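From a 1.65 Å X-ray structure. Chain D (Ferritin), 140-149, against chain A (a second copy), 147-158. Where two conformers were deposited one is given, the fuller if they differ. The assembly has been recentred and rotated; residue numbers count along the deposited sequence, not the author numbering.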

# COMPACT_ATOMS: atom_id res chain seq x y z
N ALA D 140 -20.38 33.48 34.67
CA ALA D 140 -20.08 34.89 34.26
C ALA D 140 -20.61 35.16 32.88
O ALA D 140 -21.29 36.24 32.65
CB ALA D 140 -18.56 35.17 34.30
N LYS D 141 -20.36 34.25 31.95
CA LYS D 141 -20.81 34.45 30.58
C LYS D 141 -22.33 34.45 30.49
O LYS D 141 -23.01 35.26 29.77
CB LYS D 141 -20.28 33.32 29.67
CG LYS D 141 -18.72 33.43 29.53
CD LYS D 141 -18.35 32.11 28.82
CE LYS D 141 -16.87 31.88 28.50
NZ LYS D 141 -16.07 32.71 29.39
N VAL D 142 -22.96 33.52 31.23
CA VAL D 142 -24.43 33.40 31.16
C VAL D 142 -25.06 34.63 31.76
O VAL D 142 -26.03 35.10 31.19
CB VAL D 142 -24.88 32.10 31.99
CG1 VAL D 142 -26.38 32.10 32.41
CG2 VAL D 142 -24.38 30.88 31.30
N THR D 143 -24.55 35.19 32.84
CA THR D 143 -25.04 36.34 33.52
C THR D 143 -24.92 37.57 32.62
O THR D 143 -25.92 38.31 32.48
CB THR D 143 -24.30 36.53 34.82
OG1 THR D 143 -24.62 35.38 35.69
CG2 THR D 143 -24.87 37.72 35.49
N ASP D 144 -23.81 37.68 31.91
CA ASP D 144 -23.63 38.80 30.96
C ASP D 144 -24.55 38.68 29.73
O ASP D 144 -25.30 39.68 29.37
CB ASP D 144 -22.15 38.81 30.56
CG ASP D 144 -21.71 40.13 29.97
OD1 ASP D 144 -22.43 41.11 30.15
OD2 ASP D 144 -20.58 40.17 29.40
N GLU D 145 -24.59 37.51 29.10
CA GLU D 145 -25.37 37.34 27.86
C GLU D 145 -26.87 37.49 28.16
O GLU D 145 -27.64 37.95 27.32
CB GLU D 145 -25.11 35.96 27.25
CG GLU D 145 -23.68 36.01 26.68
CD GLU D 145 -23.33 34.84 25.77
OE1 GLU D 145 -24.27 34.43 25.01
OE2 GLU D 145 -22.14 34.34 25.86
N ASN D 146 -27.31 37.08 29.36
CA ASN D 146 -28.72 37.16 29.63
C ASN D 146 -29.25 38.57 29.92
O ASN D 146 -30.42 38.75 30.17
CB ASN D 146 -29.09 36.18 30.74
CG ASN D 146 -30.49 35.76 30.62
OD1 ASN D 146 -31.03 35.59 29.52
ND2 ASN D 146 -31.09 35.51 31.77
N ARG D 147 -28.38 39.59 29.77
CA ARG D 147 -28.82 40.99 29.91
C ARG D 147 -29.58 41.46 28.69
O ARG D 147 -30.22 42.51 28.73
CB ARG D 147 -27.63 41.95 30.07
CG ARG D 147 -26.82 41.64 31.33
CD ARG D 147 -25.44 42.30 31.29
NE ARG D 147 -25.56 43.73 31.45
CZ ARG D 147 -24.61 44.57 31.08
NH1 ARG D 147 -23.50 44.08 30.56
NH2 ARG D 147 -24.79 45.87 31.19
N THR D 148 -29.42 40.77 27.55
CA THR D 148 -30.18 41.07 26.36
C THR D 148 -31.13 39.89 26.00
O THR D 148 -30.69 38.75 25.86
CB THR D 148 -29.21 41.34 25.18
OG1 THR D 148 -28.54 42.54 25.52
CG2 THR D 148 -29.97 41.49 23.85
N PRO D 149 -32.43 40.16 25.86
CA PRO D 149 -33.42 39.12 25.61
C PRO D 149 -33.04 38.23 24.41
O PRO D 149 -32.69 38.72 23.29
CB PRO D 149 -34.73 39.94 25.36
CG PRO D 149 -34.48 41.21 26.11
CD PRO D 149 -33.05 41.51 25.98
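Chain A (147-158) RTPGLLRSLDVV

Chain A lies across the C-terminal end of a chain D helix and the turn that follows it. On chain D, residues 140-145 are helical, and N146(D) is the first residue to leave helical phi/psi. A type I turn then runs from E145(D) to T148(D). Chain A enters as an extended loop at T148(A) and P149(A), turns at G150(A), and continues as a helix from about 151. The two helices run in roughly opposite directions. Their axes make an angle of 139° and approach to 8.9 Å. In register, the CA of K141(D) lies 6.5 Å from the CA of R153(A). The CA of E145(D) lies 3.9 Å from the CA of G150(A). The CA of R147(D) lies 5.8 Å from the CA of P149(A). The contact buries 578 Å² in total.

The tightest backbone approach is at G150(A). Its CA lies 3.3 Å from the O of D144(D), a CA-H...O contact. Its phi is 85°, a value that favours glycine. A CB here would also clash, falling 2.4 Å from the O of D144(D) and 2.8 Å from the CA of E145(D). The lack of a side chain therefore lets the backbones close up.

R153(A) gives the largest covered area. Its CA-to-CB bond points toward chain D. Chi1 is t, and chi2 and chi3 are both p, so the chain bends rather than running fully extended. This brings NE of R153(A) 2.8 Å from OD2 of D144(D), in a salt bridge with a hydrogen-bond angle of 163°. The carboxylate meets the guanidinium at its edge, near its plane, as a directed N-H bond requires. The CA-to-CB bond of D144(D) points toward chain A, and its chi1 is t. Its other oxygen, OD1, takes a hydrogen bond from NH1 of R147(D) at 3.2 Å, also a salt bridge. One carboxylate thus joins arginines from both chains. Water 1 adds a link, donating to OD2 of D144(D) and accepting a weak bond from N of R153(A).

The chi3 of R147(D) is p, which folds its guanidinium back to D144(D). P149(A) CB sits over one face of that guanidinium, and CB of R147(D) is 3.6 Å from CB of P149(A). T148(D) has chi1 m, and its OG1 donates to O of P149(A) at 2.7 Å. The same OG1 is 3.6 Å from CG2 of T148(A).

K141(D) is m, t, t through chi3, with chi4 at 22°. Its aliphatic part packs on chain A: CG is 4.0 Å from CD of R153(A), and CD is 4.1 Å from CG2 of V157(A). Its NZ reaches water 2, which donates to OD2 of D156(A). The CA-to-CB bond of E145(D) points sideways, but the end of the side chain comes nearer. Its CG is 3.7 Å from O of G150(A), and OE2 is 3.9 Å from CG of R153(A). Both carboxylate oxygens are buried without a modelled partner. S154(A) has chi1 p, and its OG bonds back to O of L151(A) at 2.7 Å.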

# COMPACT_ATOMS: atom_id res chain seq x y z
N ARG A 147 -21.77 47.79 22.42
CA ARG A 147 -22.92 48.71 22.56
C ARG A 147 -24.18 47.92 22.97
O ARG A 147 -25.19 48.56 23.33
CB ARG A 147 -23.19 49.42 21.25
CG ARG A 147 -21.94 50.32 21.09
CD ARG A 147 -21.93 51.25 19.93
NE ARG A 147 -22.46 50.82 18.68
CZ ARG A 147 -23.56 51.42 18.17
NH1 ARG A 147 -24.17 52.36 18.89
NH2 ARG A 147 -24.07 51.09 16.99
N THR A 148 -24.16 46.57 22.86
CA THR A 148 -25.37 45.85 23.32
C THR A 148 -24.90 44.91 24.45
O THR A 148 -23.95 44.13 24.32
CB THR A 148 -25.95 45.07 22.12
OG1 THR A 148 -26.60 46.03 21.26
CG2 THR A 148 -27.02 44.08 22.60
N PRO A 149 -25.59 44.95 25.61
CA PRO A 149 -25.16 44.17 26.77
C PRO A 149 -25.05 42.69 26.47
O PRO A 149 -25.93 42.14 25.90
CB PRO A 149 -26.34 44.37 27.74
CG PRO A 149 -26.78 45.74 27.40
CD PRO A 149 -26.67 45.88 25.92
N GLY A 150 -23.93 42.09 26.80
CA GLY A 150 -23.70 40.67 26.64
C GLY A 150 -23.22 40.24 25.25
O GLY A 150 -22.74 39.17 25.03
N LEU A 151 -23.35 41.16 24.29
CA LEU A 151 -23.06 40.75 22.88
C LEU A 151 -21.57 40.51 22.68
O LEU A 151 -21.22 39.57 21.98
CB LEU A 151 -23.57 41.84 21.90
CG LEU A 151 -23.29 41.51 20.43
CD1 LEU A 151 -24.09 40.22 20.06
CD2 LEU A 151 -23.91 42.71 19.63
N LEU A 152 -20.71 41.33 23.29
CA LEU A 152 -19.24 41.11 23.13
C LEU A 152 -18.80 39.71 23.65
O LEU A 152 -17.88 39.09 23.09
CB LEU A 152 -18.55 42.24 23.89
CG LEU A 152 -17.03 42.17 23.80
CD1 LEU A 152 -16.60 42.46 22.34
CD2 LEU A 152 -16.50 43.27 24.72
N ARG A 153 -19.53 39.17 24.66
CA ARG A 153 -19.18 37.92 25.29
C ARG A 153 -19.45 36.91 24.24
O ARG A 153 -18.68 35.97 24.01
CB ARG A 153 -20.16 37.77 26.55
CG ARG A 153 -19.78 36.86 27.58
CD ARG A 153 -18.50 37.20 28.23
NE ARG A 153 -18.67 38.10 29.34
CZ ARG A 153 -17.75 38.13 30.32
NH1 ARG A 153 -16.69 37.37 30.16
NH2 ARG A 153 -17.86 38.95 31.35
N SER A 154 -20.52 37.11 23.47
CA SER A 154 -20.83 36.08 22.50
C SER A 154 -19.77 36.01 21.44
O SER A 154 -19.61 34.99 20.79
CB SER A 154 -22.28 36.17 21.95
OG SER A 154 -22.46 37.32 21.14
N LEU A 155 -18.93 37.01 21.34
CA LEU A 155 -17.88 36.95 20.37
C LEU A 155 -16.39 36.57 20.85
O LEU A 155 -15.55 36.16 20.06
CB LEU A 155 -18.01 38.17 19.45
CG LEU A 155 -19.39 38.35 18.70
CD1 LEU A 155 -19.35 37.64 17.36
CD2 LEU A 155 -20.66 37.97 19.50
N ASP A 156 -16.12 36.61 22.15
CA ASP A 156 -15.00 35.93 22.76
C ASP A 156 -15.21 34.41 22.57
O ASP A 156 -14.29 33.68 22.15
CB ASP A 156 -15.03 36.23 24.24
CG ASP A 156 -13.79 35.67 24.99
OD1 ASP A 156 -12.70 36.22 24.88
OD2 ASP A 156 -13.89 34.66 25.67
N VAL A 157 -16.43 33.95 22.92
CA VAL A 157 -16.89 32.55 22.71
C VAL A 157 -16.73 32.10 21.24
O VAL A 157 -16.09 31.11 21.01
CB VAL A 157 -18.35 32.34 23.22
CG1 VAL A 157 -18.91 31.02 22.72
CG2 VAL A 157 -18.41 32.44 24.76
N VAL A 158 -17.29 32.85 20.28
CA VAL A 158 -17.14 32.55 18.83
C VAL A 158 -15.71 32.69 18.29
O VAL A 158 -14.96 31.71 18.30
CB VAL A 158 -18.29 33.15 17.92
CG1 VAL A 158 -17.79 34.12 16.84
CG2 VAL A 158 -19.13 32.04 17.29
O HOH W 1 -20.65 41.23 26.75
O HOH W 2 -16.15 35.16 27.32